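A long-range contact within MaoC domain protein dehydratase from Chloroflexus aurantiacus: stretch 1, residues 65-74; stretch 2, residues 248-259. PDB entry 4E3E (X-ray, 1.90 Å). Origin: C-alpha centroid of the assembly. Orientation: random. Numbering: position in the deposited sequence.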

ATOM      1  N   SER A  65       8.240   0.749 -16.634  1.00 25.33           N
ATOM      2  CA  SER A  65       8.558   2.005 -17.326  1.00 27.64           C
ATOM      3  C   SER A  65       7.655   3.144 -16.878  1.00 25.81           C
ATOM      4  O   SER A  65       8.106   4.285 -16.753  1.00 24.94           O
ATOM      5  CB  SER A  65       8.429   1.845 -18.847  1.00 32.08           C
ATOM      6  OG  SER A  65       9.590   1.248 -19.383  1.00 44.36           O
ATOM      7  N   LEU A  66       6.379   2.852 -16.650  1.00 24.44           N
ATOM      8  CA  LEU A  66       5.473   3.912 -16.210  1.00 23.06           C
ATOM      9  C   LEU A  66       5.679   4.322 -14.747  1.00 26.10           C
ATOM     10  O   LEU A  66       5.451   5.489 -14.393  1.00 26.47           O
ATOM     11  CB  LEU A  66       4.020   3.528 -16.459  1.00 22.65           C
ATOM     12  CG  LEU A  66       3.642   3.409 -17.916  1.00 21.28           C
ATOM     13  CD1 LEU A  66       2.151   3.111 -17.957  1.00 22.00           C
ATOM     14  CD2 LEU A  66       3.945   4.710 -18.658  1.00 24.43           C
ATOM     15  N   LEU A  67       6.099   3.379 -13.901  1.00 24.69           N
ATOM     16  CA  LEU A  67       6.508   3.731 -12.532  1.00 25.85           C
ATOM     17  C   LEU A  67       7.712   4.694 -12.582  1.00 26.41           C
ATOM     18  O   LEU A  67       7.716   5.724 -11.885  1.00 24.75           O
ATOM     19  CB  LEU A  67       6.805   2.487 -11.678  1.00 25.43           C
ATOM     20  CG  LEU A  67       7.284   2.680 -10.224  1.00 25.86           C
ATOM     21  CD1 LEU A  67       6.368   3.621  -9.423  1.00 24.85           C
ATOM     22  CD2 LEU A  67       7.425   1.316  -9.531  1.00 23.48           C
ATOM     23  N   VAL A  68       8.710   4.363 -13.412  1.00 25.30           N
ATOM     24  CA  VAL A  68       9.817   5.280 -13.703  1.00 25.45           C
ATOM     25  C   VAL A  68       9.294   6.651 -14.177  1.00 26.07           C
ATOM     26  O   VAL A  68       9.714   7.707 -13.670  1.00 22.28           O
ATOM     27  CB  VAL A  68      10.789   4.711 -14.760  1.00 22.96           C
ATOM     28  CG1 VAL A  68      11.815   5.772 -15.179  1.00 25.55           C
ATOM     29  CG2 VAL A  68      11.510   3.468 -14.230  1.00 23.49           C
ATOM     30  N   PHE A  69       8.387   6.634 -15.146  1.00 25.38           N
ATOM     31  CA  PHE A  69       7.817   7.880 -15.662  1.00 23.65           C
ATOM     32  C   PHE A  69       7.161   8.762 -14.583  1.00 27.35           C
ATOM     33  O   PHE A  69       7.493   9.958 -14.484  1.00 26.18           O
ATOM     34  CB  PHE A  69       6.883   7.603 -16.835  1.00 24.50           C
ATOM     35  CG  PHE A  69       6.195   8.823 -17.362  1.00 28.94           C
ATOM     36  CD1 PHE A  69       6.815   9.638 -18.310  1.00 29.93           C
ATOM     37  CD2 PHE A  69       4.935   9.161 -16.907  1.00 30.02           C
ATOM     38  CE1 PHE A  69       6.176  10.764 -18.799  1.00 30.63           C
ATOM     39  CE2 PHE A  69       4.291  10.292 -17.395  1.00 36.25           C
ATOM     40  CZ  PHE A  69       4.918  11.098 -18.336  1.00 32.95           C
ATOM     41  N   HIS A  70       6.250   8.189 -13.786  1.00 23.77           N
ATOM     42  CA  HIS A  70       5.543   8.956 -12.747  1.00 24.10           C
ATOM     43  C   HIS A  70       6.444   9.515 -11.673  1.00 23.93           C
ATOM     44  O   HIS A  70       6.223  10.602 -11.161  1.00 25.23           O
ATOM     45  CB  HIS A  70       4.431   8.128 -12.116  1.00 23.36           C
ATOM     46  CG  HIS A  70       3.405   7.643 -13.105  1.00 22.33           C
ATOM     47  ND1 HIS A  70       2.930   8.431 -14.094  1.00 29.43           N
ATOM     48  CD2 HIS A  70       2.775   6.409 -13.245  1.00 25.24           C
ATOM     49  CE1 HIS A  70       2.033   7.740 -14.826  1.00 28.51           C
ATOM     50  NE2 HIS A  70       1.938   6.504 -14.307  1.00 29.68           N
ATOM     51  N   ILE A  71       7.490   8.779 -11.337  1.00 23.84           N
ATOM     52  CA  ILE A  71       8.466   9.272 -10.373  1.00 25.26           C
ATOM     53  C   ILE A  71       9.273  10.463 -10.923  1.00 26.49           C
ATOM     54  O   ILE A  71       9.396  11.485 -10.238  1.00 28.14           O
ATOM     55  CB  ILE A  71       9.353   8.129  -9.839  1.00 26.94           C
ATOM     56  CG1 ILE A  71       8.495   7.238  -8.912  1.00 28.21           C
ATOM     57  CG2 ILE A  71      10.567   8.687  -9.082  1.00 24.49           C
ATOM     58  CD1 ILE A  71       9.151   5.944  -8.510  1.00 27.09           C
ATOM     59  N   VAL A  72       9.801  10.330 -12.147  1.00 26.63           N
ATOM     60  CA  VAL A  72      10.507  11.427 -12.833  1.00 26.88           C
ATOM     61  C   VAL A  72       9.574  12.650 -12.961  1.00 26.53           C
ATOM     62  O   VAL A  72       9.937  13.781 -12.579  1.00 27.02           O
ATOM     63  CB  VAL A  72      11.077  10.968 -14.199  1.00 22.71           C
ATOM     64  CG1 VAL A  72      11.536  12.163 -15.039  1.00 26.85           C
ATOM     65  CG2 VAL A  72      12.263  10.016 -13.984  1.00 21.90           C
ATOM     66  N   PHE A  73       8.366  12.411 -13.459  1.00 25.27           N
ATOM     67  CA  PHE A  73       7.339  13.463 -13.563  1.00 24.32           C
ATOM     68  C   PHE A  73       7.039  14.110 -12.215  1.00 24.52           C
ATOM     69  O   PHE A  73       7.039  15.345 -12.098  1.00 25.49           O
ATOM     70  CB  PHE A  73       6.070  12.894 -14.207  1.00 24.52           C
ATOM     71  CG  PHE A  73       4.961  13.902 -14.431  1.00 25.10           C
ATOM     72  CD1 PHE A  73       4.159  14.345 -13.383  1.00 26.15           C
ATOM     73  CD2 PHE A  73       4.671  14.357 -15.726  1.00 28.84           C
ATOM     74  CE1 PHE A  73       3.100  15.243 -13.614  1.00 27.59           C
ATOM     75  CE2 PHE A  73       3.623  15.239 -15.958  1.00 32.04           C
ATOM     76  CZ  PHE A  73       2.832  15.691 -14.900  1.00 26.97           C
ATOM     77  N   GLY A  74       6.783  13.289 -11.199  1.00 26.15           N
ATOM     78  CA  GLY A  74       6.472  13.798  -9.859  1.00 27.85           C
ATOM     79  C   GLY A  74       7.502  14.770  -9.294  1.00 24.35           C
ATOM     80  O   GLY A  74       7.135  15.780  -8.708  1.00 25.80           O
ATOM     81  N   VAL A 248      -8.177  13.312 -10.444  1.00 26.91           N
ATOM     82  CA  VAL A 248      -7.222  12.210 -10.500  1.00 28.42           C
ATOM     83  C   VAL A 248      -6.038  12.597 -11.370  1.00 26.85           C
ATOM     84  O   VAL A 248      -6.209  13.095 -12.489  1.00 27.15           O
ATOM     85  CB  VAL A 248      -7.876  10.902 -11.026  1.00 27.40           C
ATOM     86  CG1 VAL A 248      -6.824   9.794 -11.212  1.00 22.39           C
ATOM     87  CG2 VAL A 248      -8.978  10.449 -10.084  1.00 24.92           C
ATOM     88  N   TYR A 249      -4.839  12.375 -10.844  1.00 24.75           N
ATOM     89  CA  TYR A 249      -3.623  12.520 -11.606  1.00 20.42           C
ATOM     90  C   TYR A 249      -3.769  11.827 -12.965  1.00 26.00           C
ATOM     91  O   TYR A 249      -4.031  10.606 -13.042  1.00 26.75           O
ATOM     92  CB  TYR A 249      -2.460  11.876 -10.808  1.00 23.01           C
ATOM     93  CG  TYR A 249      -1.163  11.720 -11.554  1.00 23.38           C
ATOM     94  CD1 TYR A 249      -0.640  12.764 -12.340  1.00 26.61           C
ATOM     95  CD2 TYR A 249      -0.402  10.529 -11.443  1.00 20.57           C
ATOM     96  CE1 TYR A 249       0.577  12.612 -13.020  1.00 25.80           C
ATOM     97  CE2 TYR A 249       0.796  10.389 -12.116  1.00 23.22           C
ATOM     98  CZ  TYR A 249       1.280  11.425 -12.908  1.00 26.62           C
ATOM     99  OH  TYR A 249       2.491  11.267 -13.582  1.00 24.92           O
ATOM    100  N   GLY A 250      -3.580  12.596 -14.036  1.00 28.11           N
ATOM    101  CA  GLY A 250      -3.656  12.059 -15.400  1.00 30.47           C
ATOM    102  C   GLY A 250      -2.805  10.807 -15.624  1.00 26.81           C
ATOM    103  O   GLY A 250      -3.225   9.872 -16.313  1.00 23.81           O
ATOM    104  N   GLY A 251      -1.612  10.773 -15.039  1.00 26.20           N
ATOM    105  CA  GLY A 251      -0.734   9.611 -15.178  1.00 26.38           C
ATOM    106  C   GLY A 251      -1.290   8.347 -14.523  1.00 27.25           C
ATOM    107  O   GLY A 251      -0.930   7.234 -14.913  1.00 26.32           O
ATOM    108  N   HIS A 252      -2.159   8.509 -13.524  1.00 25.64           N
ATOM    109  CA  HIS A 252      -2.875   7.370 -12.931  1.00 27.23           C
ATOM    110  C   HIS A 252      -3.726   6.708 -13.992  1.00 26.37           C
ATOM    111  O   HIS A 252      -3.791   5.477 -14.070  1.00 24.56           O
ATOM    112  CB  HIS A 252      -3.725   7.831 -11.749  1.00 27.05           C
ATOM    113  CG  HIS A 252      -4.311   6.700 -10.907  1.00 24.60           C
ATOM    114  ND1 HIS A 252      -3.566   5.965 -10.069  1.00 22.34           N
ATOM    115  CD2 HIS A 252      -5.639   6.264 -10.742  1.00 23.68           C
ATOM    116  CE1 HIS A 252      -4.342   5.057  -9.439  1.00 21.28           C
ATOM    117  NE2 HIS A 252      -5.623   5.259  -9.837  1.00 24.16           N
ATOM    118  N   ILE A 253      -4.358   7.514 -14.840  1.00 25.76           N
ATOM    119  CA  ILE A 253      -5.159   6.979 -15.952  1.00 25.27           C
ATOM    120  C   ILE A 253      -4.301   6.254 -16.980  1.00 24.92           C
ATOM    121  O   ILE A 253      -4.690   5.198 -17.494  1.00 24.13           O
ATOM    122  CB  ILE A 253      -6.007   8.088 -16.613  1.00 24.07           C
ATOM    123  CG1 ILE A 253      -6.791   8.836 -15.526  1.00 27.19           C
ATOM    124  CG2 ILE A 253      -6.932   7.522 -17.688  1.00 24.68           C
ATOM    125  CD1 ILE A 253      -7.641   7.941 -14.636  1.00 25.05           C
ATOM    126  N   ILE A 254      -3.125   6.805 -17.264  1.00 26.17           N
ATOM    127  CA  ILE A 254      -2.184   6.146 -18.170  1.00 24.81           C
ATOM    128  C   ILE A 254      -1.842   4.751 -17.630  1.00 26.00           C
ATOM    129  O   ILE A 254      -1.836   3.748 -18.372  1.00 24.25           O
ATOM    130  CB  ILE A 254      -0.904   6.985 -18.394  1.00 24.28           C
ATOM    131  CG1 ILE A 254      -1.225   8.283 -19.153  1.00 24.93           C
ATOM    132  CG2 ILE A 254       0.138   6.186 -19.165  1.00 23.55           C
ATOM    133  CD1 ILE A 254      -0.118   9.324 -19.143  1.00 23.86           C
ATOM    134  N   SER A 255      -1.567   4.688 -16.333  1.00 24.33           N
ATOM    135  CA  SER A 255      -1.143   3.434 -15.726  1.00 25.30           C
ATOM    136  C   SER A 255      -2.262   2.384 -15.659  1.00 21.84           C
ATOM    137  O   SER A 255      -2.014   1.183 -15.848  1.00 22.19           O
ATOM    138  CB  SER A 255      -0.515   3.708 -14.361  1.00 24.67           C
ATOM    139  OG  SER A 255       0.869   4.008 -14.526  1.00 26.62           O
ATOM    140  N   LEU A 256      -3.490   2.829 -15.415  1.00 20.48           N
ATOM    141  CA  LEU A 256      -4.620   1.938 -15.493  1.00 21.04           C
ATOM    142  C   LEU A 256      -4.831   1.396 -16.922  1.00 24.19           C
ATOM    143  O   LEU A 256      -5.032   0.188 -17.110  1.00 25.84           O
ATOM    144  CB  LEU A 256      -5.908   2.658 -15.009  1.00 20.06           C
ATOM    145  CG  LEU A 256      -6.035   2.907 -13.482  1.00 24.91           C
ATOM    146  CD1 LEU A 256      -7.180   3.862 -13.176  1.00 26.51           C
ATOM    147  CD2 LEU A 256      -6.235   1.606 -12.701  1.00 26.09           C
ATOM    148  N   ALA A 257      -4.798   2.292 -17.917  1.00 25.02           N
ATOM    149  CA  ALA A 257      -4.979   1.905 -19.317  1.00 23.99           C
ATOM    150  C   ALA A 257      -3.949   0.866 -19.723  1.00 24.36           C
ATOM    151  O   ALA A 257      -4.284  -0.138 -20.376  1.00 24.56           O
ATOM    152  CB  ALA A 257      -4.915   3.124 -20.236  1.00 23.46           C
ATOM    153  N   ARG A 258      -2.695   1.090 -19.333  1.00 22.66           N
ATOM    154  CA  ARG A 258      -1.645   0.141 -19.647  1.00 22.60           C
ATOM    155  C   ARG A 258      -1.951  -1.218 -19.003  1.00 24.83           C
ATOM    156  O   ARG A 258      -1.837  -2.269 -19.663  1.00 28.13           O
ATOM    157  CB  ARG A 258      -0.283   0.694 -19.210  1.00 22.89           C
ATOM    158  CG  ARG A 258       0.883  -0.304 -19.197  1.00 25.13           C
ATOM    159  CD  ARG A 258       1.318  -0.866 -20.554  1.00 24.42           C
ATOM    160  NE  ARG A 258       2.579  -1.611 -20.364  1.00 24.30           N
ATOM    161  CZ  ARG A 258       3.089  -2.505 -21.205  1.00 26.48           C
ATOM    162  NH1 ARG A 258       2.476  -2.801 -22.362  1.00 27.13           N
ATOM    163  NH2 ARG A 258       4.237  -3.100 -20.890  1.00 26.61           N
ATOM    164  N   SER A 259      -2.352  -1.199 -17.726  1.00 24.57           N
ATOM    165  CA  SER A 259      -2.701  -2.431 -17.038  1.00 25.44           C
ATOM    166  C   SER A 259      -3.840  -3.163 -17.762  1.00 25.08           C
ATOM    167  O   SER A 259      -3.715  -4.342 -18.069  1.00 25.05           O
ATOM    168  CB  SER A 259      -3.077  -2.152 -15.589  1.00 26.48           C
ATOM    169  OG  SER A 259      -3.346  -3.381 -14.953  1.00 29.56           O
TER

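Two antiparallel helices pack here around a buried histidine, His-70, whose two ring nitrogens are each hydrogen-bonded to a hydroxyl of the other stretch. The helix axes run at 179° and approach to 10.5 Å, so that residues ascending one helix meet residues descending the other: Leu-66 lies beside Ser-255, and His-70 beside Gly-251. His-70 ND1 lies 2.9 Å from Tyr-249 OH, and His-70 NE2 lies 2.7 Å from Ser-255 OG. Imidazole suits this place because it offers a polar atom on each side of CE1, while a hydroxyl can either donate or accept a hydrogen bond; the geometry does not settle the direction of either bond.

Gly-251 leaves room for the ring. An ideal CB on Gly-251 would stand 2.6 Å from His-70 CE1 and 2.3 Å from Tyr-249 CZ, a clash with both. Tyr-249, at the N-cap position, turns its ring edge toward the face of His-70 in an offset arrangement, with the planes at 76°. Its hydroxyl also sits over one face of Phe-73, with Tyr-249 OH 3.5 Å from Phe-73 CD1.

Toward the start of stretch 1, branched Leu-66 and Ile-254 fill space between the helices, Leu-66 CD1 reaching Ile-254 CG2 at 3.9 Å. Arg-258 offers its aliphatic CB, 3.7 Å from Leu-66 CD1, while its NH1 and NH2 are hydrogen-bonded elsewhere in the structure.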